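Local coordinates for homoprotocatechuate 2,3-dioxygenase (Brevibacterium fuscum, PDB 4Z6M), which probably catalyses the iron(II)-dependent, extradiol ring-opening of homoprotocatechuate by molecular oxygen, using a facial triad of two histidines and one carboxylate, at residues 340-345 with 349-354. The protein carries 1 engineered substitution. Residues are numbered along the deposited sequence; the frame is centred on the assembly and turned at random. Where two conformers were deposited one is given.
Sequences SFTRAG and GSYHGQ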
loop_
_atom_site.group_PDB
_atom_site.type_symbol
_atom_site.label_atom_id
_atom_site.label_comp_id
_atom_site.label_asym_id
_atom_site.label_seq_id
_atom_site.Cartn_x
_atom_site.Cartn_y
_atom_site.Cartn_z
ATOM N N SER A 340 14.883 5.006 -29.735
ATOM C CA SER A 340 13.900 5.581 -28.823
ATOM C C SER A 340 14.442 6.793 -28.094
ATOM O O SER A 340 15.658 6.985 -27.994
ATOM C CB SER A 340 13.380 4.535 -27.822
ATOM O OG SER A 340 14.321 4.242 -26.804
ATOM N N PHE A 341 13.528 7.612 -27.580
ATOM C CA PHE A 341 13.886 8.834 -26.864
ATOM C C PHE A 341 13.231 8.883 -25.497
ATOM O O PHE A 341 12.189 8.269 -25.266
ATOM C CB PHE A 341 13.543 10.091 -27.678
ATOM C CG PHE A 341 12.071 10.267 -27.978
ATOM C CD1 PHE A 341 11.220 10.780 -27.031
ATOM C CD2 PHE A 341 11.556 9.914 -29.202
ATOM C CE1 PHE A 341 9.867 10.925 -27.283
ATOM C CE2 PHE A 341 10.214 10.059 -29.465
ATOM C CZ PHE A 341 9.369 10.584 -28.517
ATOM N N THR A 342 13.834 9.674 -24.616
ATOM C CA THR A 342 13.216 10.030 -23.336
ATOM C C THR A 342 12.438 11.338 -23.468
ATOM O O THR A 342 11.293 11.434 -23.062
ATOM C CB THR A 342 14.257 10.133 -22.218
ATOM O OG1 THR A 342 14.928 8.870 -22.055
ATOM C CG2 THR A 342 13.586 10.506 -20.897
ATOM N N ARG A 343 13.075 12.325 -24.094
ATOM C CA ARG A 343 12.444 13.593 -24.394
ATOM C C ARG A 343 12.521 13.810 -25.893
ATOM O O ARG A 343 13.601 13.729 -26.483
ATOM C CB ARG A 343 13.165 14.729 -23.678
ATOM C CG ARG A 343 13.055 14.692 -22.166
ATOM C CD ARG A 343 14.134 15.515 -21.473
ATOM N NE ARG A 343 15.460 14.961 -21.672
ATOM C CZ ARG A 343 16.021 14.007 -20.940
ATOM N NH1 ARG A 343 15.377 13.491 -19.890
ATOM N NH2 ARG A 343 17.232 13.543 -21.277
ATOM N N ALA A 344 11.376 14.120 -26.514
ATOM C CA ALA A 344 11.344 14.306 -27.954
ATOM C C ALA A 344 12.300 15.405 -28.347
ATOM O O ALA A 344 12.338 16.466 -27.741
ATOM C CB ALA A 344 9.930 14.622 -28.431
ATOM N N GLY A 345 13.113 15.121 -29.352
ATOM C CA GLY A 345 14.036 16.116 -29.866
ATOM C C GLY A 345 15.348 16.226 -29.116
ATOM O O GLY A 345 16.216 16.996 -29.515
ATOM N N GLY A 349 19.593 10.954 -23.325
ATOM C CA GLY A 349 18.537 10.001 -22.975
ATOM C C GLY A 349 17.877 9.274 -24.139
ATOM O O GLY A 349 16.814 8.683 -23.983
ATOM N N SER A 350 18.504 9.314 -25.307
ATOM C CA SER A 350 18.027 8.553 -26.452
ATOM C C SER A 350 18.900 7.331 -26.655
ATOM O O SER A 350 20.041 7.257 -26.149
ATOM C CB SER A 350 18.000 9.417 -27.719
ATOM O OG SER A 350 19.299 9.698 -28.186
ATOM N N TYR A 351 18.359 6.389 -27.411
ATOM C CA TYR A 351 18.940 5.053 -27.580
ATOM C C TYR A 351 18.939 4.732 -29.059
ATOM O O TYR A 351 17.907 4.812 -29.702
ATOM C CB TYR A 351 18.137 3.999 -26.768
ATOM C CG TYR A 351 18.028 4.375 -25.310
ATOM C CD1 TYR A 351 19.136 4.282 -24.464
ATOM C CD2 TYR A 351 16.859 4.888 -24.794
ATOM C CE1 TYR A 351 19.060 4.655 -23.144
ATOM C CE2 TYR A 351 16.773 5.288 -23.478
ATOM C CZ TYR A 351 17.868 5.167 -22.656
ATOM O OH TYR A 351 17.780 5.559 -21.341
ATOM N N HIS A 352 20.109 4.395 -29.589
ATOM C CA HIS A 352 20.291 4.047 -30.987
ATOM C C HIS A 352 20.756 2.609 -31.114
ATOM O O HIS A 352 21.846 2.272 -30.649
ATOM C CB HIS A 352 21.389 4.918 -31.596
ATOM C CG HIS A 352 21.086 6.371 -31.583
ATOM N ND1 HIS A 352 20.519 7.013 -32.659
ATOM C CD2 HIS A 352 21.289 7.317 -30.635
ATOM C CE1 HIS A 352 20.372 8.294 -32.373
ATOM N NE2 HIS A 352 20.829 8.503 -31.149
ATOM N N GLY A 353 19.952 1.780 -31.769
ATOM C CA GLY A 353 20.353 0.407 -32.042
ATOM C C GLY A 353 20.460 -0.468 -30.803
ATOM O O GLY A 353 21.133 -1.485 -30.817
ATOM N N GLN A 354 19.775 -0.071 -29.732
ATOM C CA GLN A 354 19.804 -0.813 -28.486
ATOM C C GLN A 354 18.564 -0.482 -27.688
ATOM O O GLN A 354 17.809 0.420 -28.053
ATOM C CB GLN A 354 21.073 -0.502 -27.697
ATOM C CG GLN A 354 21.334 0.961 -27.404
ATOM C CD GLN A 354 22.742 1.186 -26.859
ATOM O OE1 GLN A 354 23.367 0.277 -26.309
ATOM N NE2 GLN A 354 23.240 2.394 -27.009
HETATM O O HOH W 1 15.442 1.756 -27.390
#
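Ser340 and Tyr351 form an antiparallel hydrogen-bonded pair, Ser340 N giving its hydrogen to Tyr351 O at 3.0 Å and Tyr351 N returning one to Ser340 O at 2.8 Å. The two bonds close one ring of a small beta hairpin made of strands 339-340 and 351-352, a two-stranded sheet late in the chain and separate from the two large sheets of the glyoxalase-type fold. Ser340 O is also approached by Ser350 CA at 3.2 Å, a bent CA-H...O contact (121° at the hydrogen) that only supplements the N-H bond. Past the pair, a side chain continues the hairpin: Thr342 OG1 donates to Gly349 O at 2.7 Å, lying in the carbonyl plane on a lone pair (C=O...O angle 131°). With chi1 at -60°, the threonine hydroxyl stands beside its own backbone N and is turned toward the Gly349 carbonyl, just ahead of strand 351-352. Ser340 and Tyr351 point their side chains to the same face of the sheet, where, in the conformer given here, one of two modelled, Ser340 OG lies at the ring edge, 3.3 Å from Tyr351 CD2. Arg343 NH2 comes no closer than 4.1 Å to Gly349 N, too long for a hydrogen bond; the arginine's polar partners include Asp346, a salt bridge through NE, and, through NH1, Asp239 (salt bridge) and the Arg236 carbonyl (hydrogen bond), both of the second subunit. That subunit also packs Asp239 on Thr342 and Tyr351, which places this side of the hairpin at a subunit interface. Ser350 OG is hydrogen-bonded to Glu347 O, in the loop that joins the segments. Beyond the bridge, on the side of Gln354, a water joins the segments in that same serine conformer, accepting from Ser340 OG and donating to Gln354 O, each bond 2.8 Å long.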